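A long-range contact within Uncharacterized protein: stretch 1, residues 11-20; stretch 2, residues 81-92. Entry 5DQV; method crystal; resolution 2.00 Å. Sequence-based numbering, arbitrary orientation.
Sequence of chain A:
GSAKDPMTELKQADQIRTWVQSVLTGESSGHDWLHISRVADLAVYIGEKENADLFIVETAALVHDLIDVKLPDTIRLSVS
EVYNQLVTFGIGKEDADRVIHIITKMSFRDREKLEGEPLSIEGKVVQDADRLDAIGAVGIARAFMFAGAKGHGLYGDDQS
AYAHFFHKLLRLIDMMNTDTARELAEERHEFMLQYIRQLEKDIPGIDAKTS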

# COMPACT_ATOMS: atom_id res chain seq x y z
N LYS A 11 -11.94 -7.82 33.05
CA LYS A 11 -13.24 -8.14 32.53
C LYS A 11 -13.81 -6.91 31.81
O LYS A 11 -14.39 -7.02 30.72
CB LYS A 11 -14.17 -8.63 33.68
CG LYS A 11 -15.64 -8.38 33.44
N GLN A 12 -13.63 -5.74 32.40
CA GLN A 12 -14.11 -4.50 31.76
C GLN A 12 -13.39 -4.25 30.42
O GLN A 12 -14.02 -3.90 29.41
CB GLN A 12 -13.96 -3.33 32.74
CG GLN A 12 -14.84 -3.44 34.04
CD GLN A 12 -14.63 -2.28 34.98
OE1 GLN A 12 -13.65 -1.55 34.86
NE2 GLN A 12 -15.52 -2.10 35.95
N ALA A 13 -12.06 -4.46 30.37
CA ALA A 13 -11.34 -4.29 29.12
C ALA A 13 -11.86 -5.30 28.06
O ALA A 13 -12.04 -4.94 26.91
CB ALA A 13 -9.80 -4.43 29.32
N ASP A 14 -12.11 -6.54 28.46
CA ASP A 14 -12.63 -7.54 27.52
C ASP A 14 -14.03 -7.11 27.03
O ASP A 14 -14.40 -7.32 25.88
CB ASP A 14 -12.69 -8.94 28.13
CG ASP A 14 -11.35 -9.68 28.10
OD1 ASP A 14 -10.49 -9.47 27.21
OD2 ASP A 14 -11.16 -10.50 29.00
N GLN A 15 -14.82 -6.52 27.93
CA GLN A 15 -16.13 -6.00 27.56
C GLN A 15 -16.06 -4.91 26.55
O GLN A 15 -16.77 -4.90 25.53
CB GLN A 15 -16.85 -5.48 28.80
CG GLN A 15 -18.30 -5.12 28.55
CD GLN A 15 -19.28 -6.09 29.21
OE1 GLN A 15 -19.15 -6.39 30.37
NE2 GLN A 15 -20.26 -6.54 28.47
N ILE A 16 -15.14 -3.98 26.79
CA ILE A 16 -14.95 -2.84 25.89
C ILE A 16 -14.44 -3.34 24.55
O ILE A 16 -14.93 -2.90 23.52
CB ILE A 16 -14.02 -1.80 26.48
CG1 ILE A 16 -14.68 -1.19 27.71
CG2 ILE A 16 -13.67 -0.66 25.43
CD1 ILE A 16 -13.71 -0.45 28.66
N ARG A 17 -13.52 -4.32 24.57
CA ARG A 17 -12.99 -4.89 23.33
C ARG A 17 -14.09 -5.45 22.44
O ARG A 17 -14.07 -5.25 21.23
CB ARG A 17 -11.97 -6.01 23.61
CG ARG A 17 -10.60 -5.58 23.88
CD ARG A 17 -9.66 -6.74 24.19
NE ARG A 17 -8.44 -6.09 24.61
CZ ARG A 17 -7.50 -5.61 23.77
NH1 ARG A 17 -7.58 -5.79 22.46
NH2 ARG A 17 -6.45 -4.97 24.26
N THR A 18 -15.03 -6.19 23.02
CA THR A 18 -16.05 -6.88 22.22
C THR A 18 -17.00 -5.79 21.65
O THR A 18 -17.44 -5.87 20.53
CB THR A 18 -16.84 -7.87 23.07
OG1 THR A 18 -15.95 -8.84 23.65
CG2 THR A 18 -17.98 -8.58 22.27
N TRP A 19 -17.33 -4.79 22.47
CA TRP A 19 -18.17 -3.66 22.06
C TRP A 19 -17.58 -2.93 20.85
O TRP A 19 -18.26 -2.76 19.83
CB TRP A 19 -18.46 -2.71 23.23
CG TRP A 19 -19.00 -1.39 22.87
CD1 TRP A 19 -20.08 -1.14 22.09
CD2 TRP A 19 -18.48 -0.12 23.28
NE1 TRP A 19 -20.30 0.25 21.99
CE2 TRP A 19 -19.32 0.88 22.70
CE3 TRP A 19 -17.38 0.28 24.06
CZ2 TRP A 19 -19.10 2.23 22.89
CZ3 TRP A 19 -17.17 1.60 24.25
CH2 TRP A 19 -18.03 2.58 23.67
N VAL A 20 -16.34 -2.51 20.97
CA VAL A 20 -15.67 -1.74 19.93
C VAL A 20 -15.60 -2.54 18.64
O VAL A 20 -15.90 -2.01 17.55
CB VAL A 20 -14.26 -1.31 20.39
CG1 VAL A 20 -13.42 -0.82 19.23
CG2 VAL A 20 -14.36 -0.26 21.54
N GLU A 81 -22.41 8.94 23.71
CA GLU A 81 -22.65 7.51 23.51
C GLU A 81 -21.49 6.70 24.06
O GLU A 81 -21.71 5.67 24.67
CB GLU A 81 -22.88 7.18 22.01
CG GLU A 81 -24.33 7.49 21.57
CD GLU A 81 -24.52 7.68 20.06
OE1 GLU A 81 -23.56 7.79 19.30
OE2 GLU A 81 -25.67 7.81 19.66
N VAL A 82 -20.26 7.17 23.81
CA VAL A 82 -19.08 6.51 24.35
C VAL A 82 -19.08 6.54 25.88
O VAL A 82 -18.89 5.54 26.51
CB VAL A 82 -17.79 7.13 23.79
CG1 VAL A 82 -16.59 6.53 24.44
CG2 VAL A 82 -17.73 6.94 22.23
N TYR A 83 -19.27 7.73 26.44
CA TYR A 83 -19.34 7.92 27.87
C TYR A 83 -20.38 6.97 28.54
O TYR A 83 -20.05 6.26 29.49
CB TYR A 83 -19.67 9.40 28.21
CG TYR A 83 -19.82 9.63 29.70
CD1 TYR A 83 -18.71 9.90 30.49
CD2 TYR A 83 -21.07 9.53 30.32
CE1 TYR A 83 -18.84 10.12 31.85
CE2 TYR A 83 -21.20 9.72 31.70
CZ TYR A 83 -20.07 10.01 32.44
OH TYR A 83 -20.18 10.19 33.77
N ASN A 84 -21.59 6.94 28.00
CA ASN A 84 -22.70 6.16 28.58
C ASN A 84 -22.43 4.67 28.59
O ASN A 84 -22.77 3.97 29.56
CB ASN A 84 -24.01 6.48 27.86
CG ASN A 84 -24.54 7.89 28.17
OD1 ASN A 84 -24.10 8.53 29.11
ND2 ASN A 84 -25.56 8.34 27.41
N GLN A 85 -21.78 4.17 27.53
CA GLN A 85 -21.50 2.75 27.43
C GLN A 85 -20.43 2.38 28.40
O GLN A 85 -20.51 1.33 29.07
CB GLN A 85 -21.09 2.40 25.99
CG GLN A 85 -21.11 0.93 25.63
CD GLN A 85 -22.46 0.44 25.12
OE1 GLN A 85 -23.49 1.07 25.37
NE2 GLN A 85 -22.48 -0.72 24.45
N LEU A 86 -19.39 3.21 28.49
CA LEU A 86 -18.35 2.96 29.51
C LEU A 86 -18.93 2.86 30.91
O LEU A 86 -18.58 1.95 31.69
CB LEU A 86 -17.24 4.04 29.47
CG LEU A 86 -16.41 4.08 28.19
CD1 LEU A 86 -15.49 5.34 28.22
CD2 LEU A 86 -15.63 2.75 28.07
N VAL A 87 -19.79 3.81 31.27
CA VAL A 87 -20.38 3.85 32.61
C VAL A 87 -21.29 2.62 32.84
O VAL A 87 -21.30 2.04 33.91
CB VAL A 87 -21.14 5.21 32.84
CG1 VAL A 87 -22.07 5.18 34.06
CG2 VAL A 87 -20.11 6.34 32.97
N THR A 88 -22.08 2.27 31.84
CA THR A 88 -22.95 1.12 31.95
C THR A 88 -22.12 -0.12 32.16
O THR A 88 -22.46 -1.01 32.94
CB THR A 88 -23.76 0.97 30.65
OG1 THR A 88 -24.57 2.13 30.49
CG2 THR A 88 -24.61 -0.31 30.67
N PHE A 89 -21.01 -0.19 31.44
CA PHE A 89 -20.10 -1.31 31.58
C PHE A 89 -19.36 -1.36 32.92
O PHE A 89 -18.62 -2.35 33.18
CB PHE A 89 -19.11 -1.35 30.43
CG PHE A 89 -19.68 -1.80 29.10
CD1 PHE A 89 -20.85 -2.53 28.98
CD2 PHE A 89 -18.95 -1.58 27.94
CE1 PHE A 89 -21.31 -2.97 27.73
CE2 PHE A 89 -19.39 -2.03 26.74
CZ PHE A 89 -20.56 -2.73 26.62
N GLY A 90 -19.55 -0.35 33.78
CA GLY A 90 -19.04 -0.37 35.14
C GLY A 90 -17.75 0.41 35.38
O GLY A 90 -17.21 0.39 36.50
N ILE A 91 -17.27 1.14 34.36
CA ILE A 91 -16.14 2.02 34.58
C ILE A 91 -16.63 3.18 35.43
O ILE A 91 -17.64 3.78 35.12
CB ILE A 91 -15.53 2.50 33.20
CG1 ILE A 91 -14.98 1.26 32.46
CG2 ILE A 91 -14.50 3.62 33.43
CD1 ILE A 91 -13.80 1.51 31.63
N GLY A 92 -15.91 3.53 36.48
CA GLY A 92 -16.31 4.63 37.38
C GLY A 92 -16.34 5.99 36.67
O GLY A 92 -15.71 6.17 35.64
O HOH W 1 -17.72 -4.82 32.23

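Two segments far apart in sequence can be joined by aromatic rings, the methylenes of glutamines and a small aliphatic cluster, as this contact illustrates. The axes of helix 11-20 and helix 81-88 run at 140°, no closer than 11.0 Å, a gap wide enough for large side chains; together the stretches bury 525 Å².

Along stretch 2, V82 comes first, a buried apolar residue. V82 CA lies at the edge of the W19 indole, 4.1 Å from W19 CH2. One turn later, Q85 lies over a face of the same indole: its CG stands 3.6 Å from the centroid of the W19 six-membered ring, a CH-pi contact that uses the methylene chain of a polar residue as an apolar lid. L86, also buried, adds to the aliphatic part of the contact. Its CB points sideways, but the end of the chain comes nearer, bringing L86 CD2 to 3.8 Å from I16 CD1.

F89, just beyond the helix, matches W19 in the area it buries. Its ring edge is directed at the face of the W19 five-membered ring in an offset edge-to-face pair, centroids 5.7 Å apart and planes at 81°. Over one face of F89 sits Q15 CG, 3.5 Å from the ring centroid and almost on the normal. Thus each aromatic ring is covered by a glutamine from the opposite stretch. Q15 also reaches F89 through water, which donates to Q15 OE1 and to F89 O, both at 2.8 Å.

G90 ends the helix in a Schellman motif; its positive phi suits glycine, and an ideal CB would lie only 3.3 Å from Q12 NE2. Q12 NE2 approaches G90 O at 3.1 Å. Finally, I91 turns its end inward, placing I91 CD1 3.6 Å from I16 CD1 and extending the aliphatic cluster begun by L86.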